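Local coordinates for probable 2-dehydropantoate 2-reductase (Bacillus subtilis, PDB 3EGO), which probably catalyses the NADPH-dependent reduction of 2-dehydropantoate (ketopantoate) to (R)-pantoate, the second step in making pantoate for pantothenate biosynthesis, at residues 15-20 with 45-49; 69-75 with 93-99; 122-126 with 136-140. One frame throughout, in Å; residues are numbered along the deposited sequence.

Contact 1: residues 15-20 with 45-49; sequences LLCAYY and IRLYK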
ATOM      1  N   LEU A  15      13.270  -8.044 -28.011  1.00 19.06           N
ATOM      2  CA  LEU A  15      14.185  -9.095 -28.443  1.00 20.25           C
ATOM      3  C   LEU A  15      13.428 -10.265 -29.042  1.00 21.24           C
ATOM      4  O   LEU A  15      13.896 -10.905 -29.968  1.00 20.11           O
ATOM      5  CB  LEU A  15      15.030  -9.571 -27.253  1.00 20.86           C
ATOM      6  CG  LEU A  15      15.954  -8.463 -26.669  1.00 21.18           C
ATOM      7  CD1 LEU A  15      16.645  -9.010 -25.388  1.00 24.90           C
ATOM      8  CD2 LEU A  15      16.959  -7.984 -27.691  1.00 23.05           C
ATOM      9  N   LEU A  16      12.288 -10.608 -28.433  1.00 19.62           N
ATOM     10  CA  LEU A  16      11.446 -11.719 -28.922  1.00 18.08           C
ATOM     11  C   LEU A  16      10.966 -11.414 -30.346  1.00 18.90           C
ATOM     12  O   LEU A  16      11.092 -12.256 -31.255  1.00 20.50           O
ATOM     13  CB  LEU A  16      10.215 -11.857 -27.999  1.00 18.11           C
ATOM     14  CG  LEU A  16       9.257 -13.012 -28.359  1.00 20.62           C
ATOM     15  CD1 LEU A  16       9.782 -14.293 -27.874  1.00 21.04           C
ATOM     16  CD2 LEU A  16       7.920 -12.706 -27.729  1.00 21.08           C
ATOM     17  N   CYS A  17      10.453 -10.190 -30.566  1.00 19.43           N
ATOM     18  CA  CYS A  17       9.986  -9.832 -31.902  1.00 19.40           C
ATOM     19  C   CYS A  17      11.156  -9.800 -32.889  1.00 22.98           C
ATOM     20  O   CYS A  17      11.033 -10.204 -34.032  1.00 23.65           O
ATOM     21  CB  CYS A  17       9.342  -8.431 -31.884  1.00 21.08           C
ATOM     22  SG  CYS A  17       7.757  -8.372 -31.006  1.00 23.48           S
ATOM     23  N   ALA A  18      12.301  -9.285 -32.445  1.00 22.28           N
ATOM     24  CA  ALA A  18      13.453  -9.179 -33.354  1.00 20.88           C
ATOM     25  C   ALA A  18      13.885 -10.574 -33.789  1.00 23.03           C
ATOM     26  O   ALA A  18      14.126 -10.786 -34.955  1.00 24.85           O
ATOM     27  CB  ALA A  18      14.604  -8.451 -32.640  1.00 19.75           C
ATOM     28  N   TYR A  19      13.959 -11.536 -32.864  1.00 20.16           N
ATOM     29  CA  TYR A  19      14.346 -12.870 -33.256  1.00 22.87           C
ATOM     30  C   TYR A  19      13.407 -13.450 -34.347  1.00 24.87           C
ATOM     31  O   TYR A  19      13.813 -13.923 -35.440  1.00 22.62           O
ATOM     32  CB  TYR A  19      14.413 -13.833 -32.046  1.00 23.69           C
ATOM     33  CG  TYR A  19      14.706 -15.224 -32.596  1.00 27.19           C
ATOM     34  CD1 TYR A  19      16.005 -15.576 -32.975  1.00 28.16           C
ATOM     35  CD2 TYR A  19      13.676 -16.133 -32.842  1.00 23.78           C
ATOM     36  CE1 TYR A  19      16.263 -16.813 -33.536  1.00 25.09           C
ATOM     37  CE2 TYR A  19      13.915 -17.338 -33.393  1.00 23.67           C
ATOM     38  CZ  TYR A  19      15.218 -17.668 -33.762  1.00 29.66           C
ATOM     39  OH  TYR A  19      15.452 -18.895 -34.328  1.00 34.60           O
ATOM     40  N   TYR A  20      12.120 -13.394 -34.078  1.00 21.89           N
ATOM     41  CA  TYR A  20      11.232 -14.101 -34.936  1.00 24.66           C
ATOM     42  C   TYR A  20      11.018 -13.385 -36.249  1.00 23.57           C
ATOM     43  O   TYR A  20      10.866 -14.053 -37.282  1.00 28.03           O
ATOM     44  CB  TYR A  20       9.910 -14.396 -34.205  1.00 22.44           C
ATOM     45  CG  TYR A  20       9.968 -15.566 -33.262  1.00 24.15           C
ATOM     46  CD1 TYR A  20       9.918 -15.380 -31.884  1.00 23.46           C
ATOM     47  CD2 TYR A  20      10.024 -16.870 -33.756  1.00 18.70           C
ATOM     48  CE1 TYR A  20       9.933 -16.454 -31.012  1.00 25.04           C
ATOM     49  CE2 TYR A  20      10.038 -17.946 -32.901  1.00 22.29           C
ATOM     50  CZ  TYR A  20       9.993 -17.726 -31.514  1.00 21.09           C
ATOM     51  OH  TYR A  20       9.997 -18.806 -30.634  1.00 21.99           O
ATOM     52  N   ILE A  45      21.140 -12.116 -31.619  1.00 32.71           N
ATOM     53  CA  ILE A  45      20.171 -12.356 -30.564  1.00 31.84           C
ATOM     54  C   ILE A  45      20.050 -13.841 -30.312  1.00 27.50           C
ATOM     55  O   ILE A  45      19.954 -14.641 -31.248  1.00 33.14           O
ATOM     56  CB  ILE A  45      18.787 -11.770 -30.962  1.00 31.31           C
ATOM     57  CG1 ILE A  45      18.833 -10.246 -30.858  1.00 34.00           C
ATOM     58  CG2 ILE A  45      17.681 -12.299 -30.045  1.00 32.55           C
ATOM     59  CD1 ILE A  45      17.677  -9.620 -31.549  1.00 40.36           C
ATOM     60  N   ARG A  46      20.028 -14.229 -29.053  1.00 24.47           N
ATOM     61  CA  ARG A  46      19.822 -15.625 -28.727  1.00 25.45           C
ATOM     62  C   ARG A  46      18.420 -15.776 -28.210  1.00 27.47           C
ATOM     63  O   ARG A  46      17.969 -14.982 -27.406  1.00 26.92           O
ATOM     64  CB  ARG A  46      20.780 -16.069 -27.629  1.00 26.36           C
ATOM     65  CG  ARG A  46      22.242 -15.846 -27.963  1.00 35.41           C
ATOM     66  CD  ARG A  46      22.683 -16.687 -29.167  1.00 45.63           C
ATOM     67  NE  ARG A  46      24.019 -16.334 -29.658  1.00 48.08           N
ATOM     68  CZ  ARG A  46      25.155 -16.853 -29.188  1.00 47.07           C
ATOM     69  NH1 ARG A  46      26.316 -16.467 -29.699  1.00 44.05           N
ATOM     70  NH2 ARG A  46      25.135 -17.757 -28.211  1.00 43.82           N
ATOM     71  N   LEU A  47      17.734 -16.808 -28.656  1.00 25.73           N
ATOM     72  CA  LEU A  47      16.429 -17.069 -28.086  1.00 26.50           C
ATOM     73  C   LEU A  47      16.458 -18.456 -27.523  1.00 26.06           C
ATOM     74  O   LEU A  47      16.909 -19.395 -28.207  1.00 27.61           O
ATOM     75  CB  LEU A  47      15.348 -16.958 -29.160  1.00 27.22           C
ATOM     76  CG  LEU A  47      13.965 -17.313 -28.600  1.00 28.72           C
ATOM     77  CD1 LEU A  47      12.966 -16.173 -28.881  1.00 23.29           C
ATOM     78  CD2 LEU A  47      13.548 -18.595 -29.233  1.00 24.18           C
ATOM     79  N   TYR A  48      15.990 -18.585 -26.282  1.00 25.70           N
ATOM     80  CA  TYR A  48      15.894 -19.868 -25.584  1.00 27.39           C
ATOM     81  C   TYR A  48      14.435 -20.314 -25.601  1.00 30.10           C
ATOM     82  O   TYR A  48      13.505 -19.519 -25.344  1.00 27.53           O
ATOM     83  CB  TYR A  48      16.359 -19.723 -24.132  1.00 27.44           C
ATOM     84  CG  TYR A  48      17.799 -19.282 -23.911  1.00 32.50           C
ATOM     85  CD1 TYR A  48      18.747 -20.164 -23.408  1.00 34.10           C
ATOM     86  CD2 TYR A  48      18.200 -17.970 -24.177  1.00 38.82           C
ATOM     87  CE1 TYR A  48      20.082 -19.742 -23.189  1.00 40.11           C
ATOM     88  CE2 TYR A  48      19.493 -17.551 -23.981  1.00 39.74           C
ATOM     89  CZ  TYR A  48      20.437 -18.433 -23.483  1.00 39.12           C
ATOM     90  OH  TYR A  48      21.728 -17.997 -23.281  1.00 42.98           O
ATOM     91  N   LYS A  49      14.201 -21.572 -25.937  1.00 25.26           N
ATOM     92  CA  LYS A  49      12.854 -22.032 -25.968  1.00 28.70           C
ATOM     93  C   LYS A  49      12.898 -23.471 -25.581  1.00 27.95           C
ATOM     94  O   LYS A  49      13.262 -24.327 -26.403  1.00 28.35           O
ATOM     95  CB  LYS A  49      12.222 -21.868 -27.331  1.00 28.38           C
ATOM     96  CG  LYS A  49      10.755 -22.114 -27.323  1.00 28.22           C
ATOM     97  CD  LYS A  49      10.160 -21.628 -28.612  1.00 27.46           C
ATOM     98  CE  LYS A  49      10.882 -22.261 -29.832  1.00 38.02           C
ATOM     99  NZ  LYS A  49      10.815 -21.379 -31.080  1.00 35.18           N
TER
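In the Rossmann-type domain, which probably binds NADP(+), residues 15-20 of helix 12-22, which follows the glycine-rich loop, cross strand 45-49 at about 100°, their axes 8.6 Å apart. Ile45, Leu47 and Lys49, every second residue of the strand, point toward the helix; the first two supply the bumps. Ile45 fills the hollow over Ala18, whose small side chain lets Ile45 CD1 come within 3.5 Å of Ala18 CB; Leu15 CD2, 4.3 Å from Ile45 CD1, and Tyr19 CB, 4.1 Å from Ile45 CG2, border the same hollow. Leu47 fits between Leu16, Tyr19 and Tyr20. Its CB sits over the face of the Tyr19 ring, 4.1 Å from the centroid, a CH-pi contact, while its CD1 reaches Leu16 CD1 at 3.8 Å and Tyr20 CE1 at 3.7 Å. Branched aliphatic chains fill these pockets without bringing in polar atoms. Tyrosine and lysine are long enough to close the far end, where Tyr20 OH, also bonded to His136, accepts a hydrogen bond from Lys49 NZ at 2.7 Å.

Contact 2: residues 69-75 with 93-99; sequences DLLVVTV and TNILFLQ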
ATOM      1  N   ASP A  69      10.182  -0.243 -43.310  1.00 35.61           N
ATOM      2  CA  ASP A  69       8.860  -0.657 -43.764  1.00 34.20           C
ATOM      3  C   ASP A  69       7.864  -0.804 -42.615  1.00 32.02           C
ATOM      4  O   ASP A  69       6.662  -0.574 -42.788  1.00 32.11           O
ATOM      5  CB  ASP A  69       8.968  -1.941 -44.573  1.00 28.78           C
ATOM      6  CG  ASP A  69       9.762  -1.722 -45.860  1.00 40.42           C
ATOM      7  OD1 ASP A  69       9.450  -0.732 -46.559  1.00 35.80           O
ATOM      8  OD2 ASP A  69      10.703  -2.490 -46.138  1.00 33.67           O
ATOM      9  N   LEU A  70       8.370  -1.151 -41.439  1.00 28.01           N
ATOM     10  CA  LEU A  70       7.521  -1.175 -40.260  1.00 27.20           C
ATOM     11  C   LEU A  70       8.368  -0.841 -39.032  1.00 26.73           C
ATOM     12  O   LEU A  70       9.545  -1.224 -38.948  1.00 29.11           O
ATOM     13  CB  LEU A  70       6.885  -2.566 -40.118  1.00 28.37           C
ATOM     14  CG  LEU A  70       6.095  -2.954 -38.859  1.00 26.39           C
ATOM     15  CD1 LEU A  70       4.801  -2.184 -38.629  1.00 25.83           C
ATOM     16  CD2 LEU A  70       5.791  -4.465 -38.903  1.00 27.44           C
ATOM     17  N   LEU A  71       7.777  -0.098 -38.112  1.00 25.74           N
ATOM     18  CA  LEU A  71       8.349   0.076 -36.787  1.00 29.47           C
ATOM     19  C   LEU A  71       7.442  -0.549 -35.751  1.00 28.73           C
ATOM     20  O   LEU A  71       6.231  -0.345 -35.763  1.00 29.26           O
ATOM     21  CB  LEU A  71       8.525   1.551 -36.452  1.00 31.37           C
ATOM     22  CG  LEU A  71       9.597   2.212 -37.318  1.00 32.18           C
ATOM     23  CD1 LEU A  71       9.586   3.738 -37.082  1.00 39.06           C
ATOM     24  CD2 LEU A  71      10.932   1.609 -37.007  1.00 30.98           C
ATOM     25  N   VAL A  72       8.046  -1.300 -34.839  1.00 28.68           N
ATOM     26  CA  VAL A  72       7.289  -1.986 -33.821  1.00 25.90           C
ATOM     27  C   VAL A  72       7.767  -1.405 -32.524  1.00 26.84           C
ATOM     28  O   VAL A  72       8.951  -1.510 -32.216  1.00 25.78           O
ATOM     29  CB  VAL A  72       7.534  -3.497 -33.824  1.00 24.77           C
ATOM     30  CG1 VAL A  72       6.745  -4.135 -32.641  1.00 26.31           C
ATOM     31  CG2 VAL A  72       7.155  -4.159 -35.177  1.00 26.01           C
ATOM     32  N   VAL A  73       6.869  -0.768 -31.788  1.00 27.00           N
ATOM     33  CA  VAL A  73       7.229  -0.009 -30.585  1.00 27.78           C
ATOM     34  C   VAL A  73       6.892  -0.808 -29.339  1.00 28.75           C
ATOM     35  O   VAL A  73       5.735  -1.136 -29.092  1.00 26.54           O
ATOM     36  CB  VAL A  73       6.528   1.381 -30.544  1.00 28.24           C
ATOM     37  CG1 VAL A  73       6.785   2.098 -29.154  1.00 31.74           C
ATOM     38  CG2 VAL A  73       7.012   2.253 -31.710  1.00 30.15           C
ATOM     39  N   THR A  74       7.922  -1.127 -28.553  1.00 29.92           N
ATOM     40  CA  THR A  74       7.781  -2.056 -27.444  1.00 33.11           C
ATOM     41  C   THR A  74       8.226  -1.436 -26.098  1.00 35.35           C
ATOM     42  O   THR A  74       8.208  -2.134 -25.071  1.00 36.50           O
ATOM     43  CB  THR A  74       8.597  -3.373 -27.705  1.00 33.01           C
ATOM     44  OG1 THR A  74       9.995  -3.074 -27.676  1.00 33.97           O
ATOM     45  CG2 THR A  74       8.304  -3.941 -29.081  1.00 29.29           C
ATOM     46  N   VAL A  75       8.600  -0.150 -26.096  1.00 34.66           N
ATOM     47  CA  VAL A  75       9.157   0.501 -24.889  1.00 37.83           C
ATOM     48  C   VAL A  75       8.120   0.817 -23.834  1.00 42.10           C
ATOM     49  O   VAL A  75       6.947   0.957 -24.132  1.00 44.90           O
ATOM     50  CB  VAL A  75       9.917   1.828 -25.188  1.00 35.08           C
ATOM     51  CG1 VAL A  75      10.941   1.634 -26.272  1.00 30.52           C
ATOM     52  CG2 VAL A  75       8.935   2.974 -25.496  1.00 38.97           C
ATOM     53  N   THR A  93       5.326   6.040 -42.330  1.00 41.05           N
ATOM     54  CA  THR A  93       5.413   4.592 -42.474  1.00 39.00           C
ATOM     55  C   THR A  93       4.372   3.924 -41.596  1.00 36.29           C
ATOM     56  O   THR A  93       3.458   4.587 -41.079  1.00 37.43           O
ATOM     57  CB  THR A  93       6.828   4.058 -42.149  1.00 41.05           C
ATOM     58  OG1 THR A  93       6.908   2.669 -42.488  1.00 39.55           O
ATOM     59  CG2 THR A  93       7.161   4.256 -40.655  1.00 39.83           C
ATOM     60  N   ASN A  94       4.496   2.613 -41.457  1.00 31.95           N
ATOM     61  CA  ASN A  94       3.620   1.826 -40.596  1.00 30.28           C
ATOM     62  C   ASN A  94       4.271   1.772 -39.218  1.00 30.75           C
ATOM     63  O   ASN A  94       5.462   1.485 -39.129  1.00 29.12           O
ATOM     64  CB  ASN A  94       3.521   0.403 -41.139  1.00 29.07           C
ATOM     65  CG  ASN A  94       3.011   0.355 -42.588  1.00 31.66           C
ATOM     66  OD1 ASN A  94       2.058   1.050 -42.925  1.00 34.34           O
ATOM     67  ND2 ASN A  94       3.634  -0.488 -43.434  1.00 29.29           N
ATOM     68  N   ILE A  95       3.493   2.026 -38.168  1.00 31.03           N
ATOM     69  CA  ILE A  95       3.990   1.890 -36.802  1.00 30.45           C
ATOM     70  C   ILE A  95       3.030   1.026 -36.071  1.00 29.65           C
ATOM     71  O   ILE A  95       1.829   1.331 -36.046  1.00 27.87           O
ATOM     72  CB  ILE A  95       3.997   3.205 -36.036  1.00 30.29           C
ATOM     73  CG1 ILE A  95       4.509   4.348 -36.903  1.00 30.20           C
ATOM     74  CG2 ILE A  95       4.850   3.061 -34.738  1.00 26.19           C
ATOM     75  CD1 ILE A  95       5.966   4.301 -37.224  1.00 35.54           C
ATOM     76  N   LEU A  96       3.550  -0.054 -35.471  1.00 27.22           N
ATOM     77  CA  LEU A  96       2.733  -0.940 -34.641  1.00 22.45           C
ATOM     78  C   LEU A  96       3.077  -0.751 -33.166  1.00 26.53           C
ATOM     79  O   LEU A  96       4.173  -1.050 -32.775  1.00 22.41           O
ATOM     80  CB  LEU A  96       2.941  -2.418 -35.026  1.00 23.29           C
ATOM     81  CG  LEU A  96       2.198  -3.472 -34.193  1.00 24.84           C
ATOM     82  CD1 LEU A  96       0.676  -3.232 -34.219  1.00 19.69           C
ATOM     83  CD2 LEU A  96       2.554  -4.930 -34.679  1.00 26.31           C
ATOM     84  N   PHE A  97       2.152  -0.231 -32.353  1.00 27.04           N
ATOM     85  CA  PHE A  97       2.416  -0.045 -30.909  1.00 26.15           C
ATOM     86  C   PHE A  97       2.028  -1.261 -30.096  1.00 25.42           C
ATOM     87  O   PHE A  97       0.877  -1.685 -30.143  1.00 23.73           O
ATOM     88  CB  PHE A  97       1.625   1.166 -30.403  1.00 26.28           C
ATOM     89  CG  PHE A  97       2.154   2.455 -30.895  1.00 27.65           C
ATOM     90  CD1 PHE A  97       3.140   3.124 -30.179  1.00 31.74           C
ATOM     91  CD2 PHE A  97       1.697   3.005 -32.095  1.00 36.17           C
ATOM     92  CE1 PHE A  97       3.670   4.335 -30.644  1.00 31.41           C
ATOM     93  CE2 PHE A  97       2.202   4.216 -32.569  1.00 33.92           C
ATOM     94  CZ  PHE A  97       3.202   4.882 -31.852  1.00 37.13           C
ATOM     95  N   LEU A  98       2.969  -1.836 -29.345  1.00 19.33           N
ATOM     96  CA  LEU A  98       2.657  -3.033 -28.607  1.00 24.20           C
ATOM     97  C   LEU A  98       2.765  -2.824 -27.099  1.00 28.98           C
ATOM     98  O   LEU A  98       2.806  -3.797 -26.346  1.00 34.94           O
ATOM     99  CB  LEU A  98       3.568  -4.192 -29.041  1.00 24.59           C
ATOM    100  CG  LEU A  98       3.369  -4.734 -30.447  1.00 25.55           C
ATOM    101  CD1 LEU A  98       4.326  -5.900 -30.621  1.00 27.78           C
ATOM    102  CD2 LEU A  98       1.910  -5.199 -30.626  1.00 23.62           C
ATOM    103  N   GLN A  99       2.735  -1.558 -26.702  1.00 31.26           N
ATOM    104  CA  GLN A  99       2.742  -1.080 -25.318  1.00 34.88           C
ATOM    105  C   GLN A  99       1.732  -1.726 -24.392  1.00 32.80           C
ATOM    106  O   GLN A  99       0.612  -1.998 -24.779  1.00 32.01           O
ATOM    107  CB  GLN A  99       2.477   0.425 -25.313  1.00 34.48           C
ATOM    108  CG  GLN A  99       3.334   1.205 -26.315  1.00 39.21           C
ATOM    109  CD  GLN A  99       4.735   1.366 -25.799  1.00 52.55           C
ATOM    110  OE1 GLN A  99       5.675   0.737 -26.309  1.00 48.97           O
ATOM    111  NE2 GLN A  99       4.894   2.185 -24.747  1.00 47.17           N
TER
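Val73 spreads its branched side chain over the neighbouring strand, its CG2 3.8 Å from Ile95 CG2 and its CB 3.8 Å from Phe97 CD1. On the same face, Leu71 CD1 meets Ile95 CD1 at 3.7 Å. The opposite face carries Leu70, Val72 and Leu96: Leu70 CD1 lies 4.1 Å from Leu96 CB, and Val72 CG1 touches Leu98 CD1, just past the strand, at 3.6 Å. Beta-branched and leucine side chains suit a buried strand with a hydrophobic layer on each face. These are adjacent parallel strands of the Rossmann-type sheet, joined through helix 80-86 in a beta-alpha-beta crossover; Val73 packs against Leu80 of that helix. Because the strands are parallel, Leu71 and Val73 each bond to the residues flanking their partners, Ile95 and Phe97: Leu71 N to Asn94 O (3.0 Å), Leu96 N to Leu71 O (2.7 Å), Val73 N to Leu96 O (2.9 Å) and Leu98 N to Val73 O (2.9 Å). Near the N-terminal end, the Asn94 amide adds a weak bond from ND2 to Asp69 O at 3.1 Å, while its OD1 accepts from Arg154. At the C-terminal ends, where a Rossmann fold receives its dinucleotide, Thr74 OG1 hydrogen-bonds Ile8 O beside Gly9, a probable NADP(+)-binding residue, and Gln99 leads into Asn100, probably part of both cofactor and substrate sites.

Contact 3: residues 122-126 with 136-140; sequences VEHGA and HTGLG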
ATOM      1  N   VAL A 122       0.516  -8.332 -26.846  1.00 22.14           N
ATOM      2  CA  VAL A 122       1.446  -9.440 -26.925  1.00 24.20           C
ATOM      3  C   VAL A 122       1.014 -10.447 -25.873  1.00 25.57           C
ATOM      4  O   VAL A 122       1.075 -10.148 -24.677  1.00 28.51           O
ATOM      5  CB  VAL A 122       2.855  -8.977 -26.566  1.00 23.02           C
ATOM      6  CG1 VAL A 122       3.811 -10.180 -26.460  1.00 25.72           C
ATOM      7  CG2 VAL A 122       3.357  -7.930 -27.574  1.00 19.26           C
ATOM      8  N   GLU A 123       0.623 -11.639 -26.306  1.00 23.97           N
ATOM      9  CA  GLU A 123       0.251 -12.707 -25.379  1.00 30.10           C
ATOM     10  C   GLU A 123       1.317 -13.777 -25.121  1.00 28.96           C
ATOM     11  O   GLU A 123       1.063 -14.769 -24.439  1.00 28.69           O
ATOM     12  CB  GLU A 123      -1.008 -13.409 -25.894  1.00 29.31           C
ATOM     13  CG  GLU A 123      -2.172 -12.441 -26.131  1.00 31.78           C
ATOM     14  CD  GLU A 123      -3.458 -13.170 -26.590  1.00 37.85           C
ATOM     15  OE1 GLU A 123      -4.567 -12.720 -26.204  1.00 44.36           O
ATOM     16  OE2 GLU A 123      -3.351 -14.191 -27.332  1.00 47.95           O
ATOM     17  N   HIS A 124       2.508 -13.567 -25.652  1.00 27.04           N
ATOM     18  CA  HIS A 124       3.627 -14.451 -25.374  1.00 21.69           C
ATOM     19  C   HIS A 124       4.110 -14.186 -23.992  1.00 23.78           C
ATOM     20  O   HIS A 124       3.902 -13.093 -23.483  1.00 23.82           O
ATOM     21  CB  HIS A 124       4.768 -14.102 -26.312  1.00 18.74           C
ATOM     22  CG  HIS A 124       4.497 -14.424 -27.739  1.00 21.17           C
ATOM     23  ND1 HIS A 124       4.462 -15.714 -28.213  1.00 23.65           N
ATOM     24  CD2 HIS A 124       4.266 -13.624 -28.806  1.00 22.24           C
ATOM     25  CE1 HIS A 124       4.219 -15.699 -29.510  1.00 25.60           C
ATOM     26  NE2 HIS A 124       4.109 -14.445 -29.898  1.00 22.75           N
ATOM     27  N   GLY A 125       4.770 -15.187 -23.400  1.00 20.74           N
ATOM     28  CA  GLY A 125       5.590 -15.018 -22.220  1.00 24.28           C
ATOM     29  C   GLY A 125       7.019 -14.858 -22.732  1.00 22.52           C
ATOM     30  O   GLY A 125       7.472 -15.638 -23.536  1.00 23.87           O
ATOM     31  N   ALA A 126       7.727 -13.854 -22.269  1.00 21.74           N
ATOM     32  CA  ALA A 126       9.102 -13.673 -22.700  1.00 22.40           C
ATOM     33  C   ALA A 126       9.867 -12.977 -21.597  1.00 24.24           C
ATOM     34  O   ALA A 126       9.365 -12.012 -20.995  1.00 24.71           O
ATOM     35  CB  ALA A 126       9.141 -12.832 -23.979  1.00 20.42           C
ATOM     36  N   HIS A 136      11.841 -17.538 -24.506  1.00 20.73           N
ATOM     37  CA  HIS A 136      10.436 -17.551 -24.919  1.00 19.45           C
ATOM     38  C   HIS A 136       9.725 -18.541 -23.980  1.00 23.19           C
ATOM     39  O   HIS A 136       9.647 -19.776 -24.279  1.00 24.83           O
ATOM     40  CB  HIS A 136      10.315 -18.040 -26.371  1.00 22.81           C
ATOM     41  CG  HIS A 136       8.983 -17.771 -27.010  1.00 18.53           C
ATOM     42  ND1 HIS A 136       8.704 -18.122 -28.314  1.00 22.77           N
ATOM     43  CD2 HIS A 136       7.856 -17.174 -26.530  1.00 20.65           C
ATOM     44  CE1 HIS A 136       7.471 -17.758 -28.616  1.00 22.35           C
ATOM     45  NE2 HIS A 136       6.933 -17.176 -27.553  1.00 24.25           N
ATOM     46  N   THR A 137       9.262 -18.017 -22.845  1.00 23.18           N
ATOM     47  CA  THR A 137       8.687 -18.846 -21.771  1.00 23.99           C
ATOM     48  C   THR A 137       7.220 -19.229 -21.972  1.00 26.76           C
ATOM     49  O   THR A 137       6.727 -20.169 -21.339  1.00 27.15           O
ATOM     50  CB  THR A 137       8.786 -18.115 -20.388  1.00 25.63           C
ATOM     51  OG1 THR A 137       8.254 -16.794 -20.510  1.00 23.96           O
ATOM     52  CG2 THR A 137      10.195 -17.999 -19.955  1.00 25.89           C
ATOM     53  N   GLY A 138       6.516 -18.510 -22.838  1.00 25.40           N
ATOM     54  CA  GLY A 138       5.071 -18.669 -22.970  1.00 27.68           C
ATOM     55  C   GLY A 138       4.737 -18.572 -24.442  1.00 25.05           C
ATOM     56  O   GLY A 138       4.876 -17.542 -25.049  1.00 22.90           O
ATOM     57  N   LEU A 139       4.347 -19.682 -25.035  1.00 25.64           N
ATOM     58  CA  LEU A 139       4.113 -19.708 -26.450  1.00 26.90           C
ATOM     59  C   LEU A 139       2.732 -19.129 -26.694  1.00 29.30           C
ATOM     60  O   LEU A 139       1.721 -19.830 -26.573  1.00 30.18           O
ATOM     61  CB  LEU A 139       4.221 -21.145 -26.976  1.00 30.29           C
ATOM     62  CG  LEU A 139       5.507 -21.902 -26.583  1.00 30.48           C
ATOM     63  CD1 LEU A 139       5.499 -23.347 -27.142  1.00 35.93           C
ATOM     64  CD2 LEU A 139       6.739 -21.162 -27.102  1.00 32.66           C
ATOM     65  N   GLY A 140       2.688 -17.849 -27.030  1.00 25.16           N
ATOM     66  CA  GLY A 140       1.429 -17.135 -27.219  1.00 25.90           C
ATOM     67  C   GLY A 140       1.258 -16.691 -28.654  1.00 26.75           C
ATOM     68  O   GLY A 140       1.518 -17.449 -29.614  1.00 26.00           O
TER
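His124 adopts an m rotamer (chi1 -68°) that turns its ring over the opposite segment, so that one face covers Gly140 C and His124 ND1 comes 2.9 Å from His136 NE2. His136 is t (chi1 -165°): although its CA-to-CB bond points away, the ring swings back until its edge lies near Gly125 O, with His136 CD2 3.4 Å from that oxygen. The two imidazoles meet obliquely, planes at 65° and centroids 4.8 Å apart. His136 ND1 is hydrogen-bonded to Tyr20 OH, and the His124 ring lies nearly parallel to that of Phe166. Both imidazoles lie beside the backbone of a beta hairpin made by strands 116-128 and 133-138. Gly125 and Gly138 form an antiparallel hydrogen-bonded pair, Gly125 N to Gly138 O at 2.9 Å and Gly138 N to Gly125 O at 3.1 Å, with Thr137 and Gly138 both opposite Gly125 in a classic beta bulge. The CA atoms of Gly125 and Gly138 are just 3.8 Å apart; a CB on Gly125 would collide with Thr137 OG1, and one on Gly138 with Gly125 N. Glu123, also m, extends through a t chi2 to a salt bridge with Lys143. Ala126, with its small side chain near Ser12, probably helps to bind NADP(+).

In the fold
All three contacts belong to the one Rossmann-type domain, which probably binds NADP(+), and reach the same mixed sheet. Contacts 1 and 3 are the closest, with centres about 11 Å apart: strands 45-49 and 133-138 are neighbours, and Tyr48 O lies 2.7 Å from His136 N in a probable hydrogen bond. Contact 2 is about 17 Å from contact 1 and 18 Å from contact 3, centre to centre, yet Leu98 CD1 touches both, at Cys17 SG (4.2 Å) and Val122 CG2 (3.8 Å). Each comes near the probable cofactor site: side chain to side chain, Leu16 is about 4 Å from Ala126 of contact 3, and Thr74 about 4 Å from Gly9. Glu123 lies about 6 Å from Lys181, the probable proton donor.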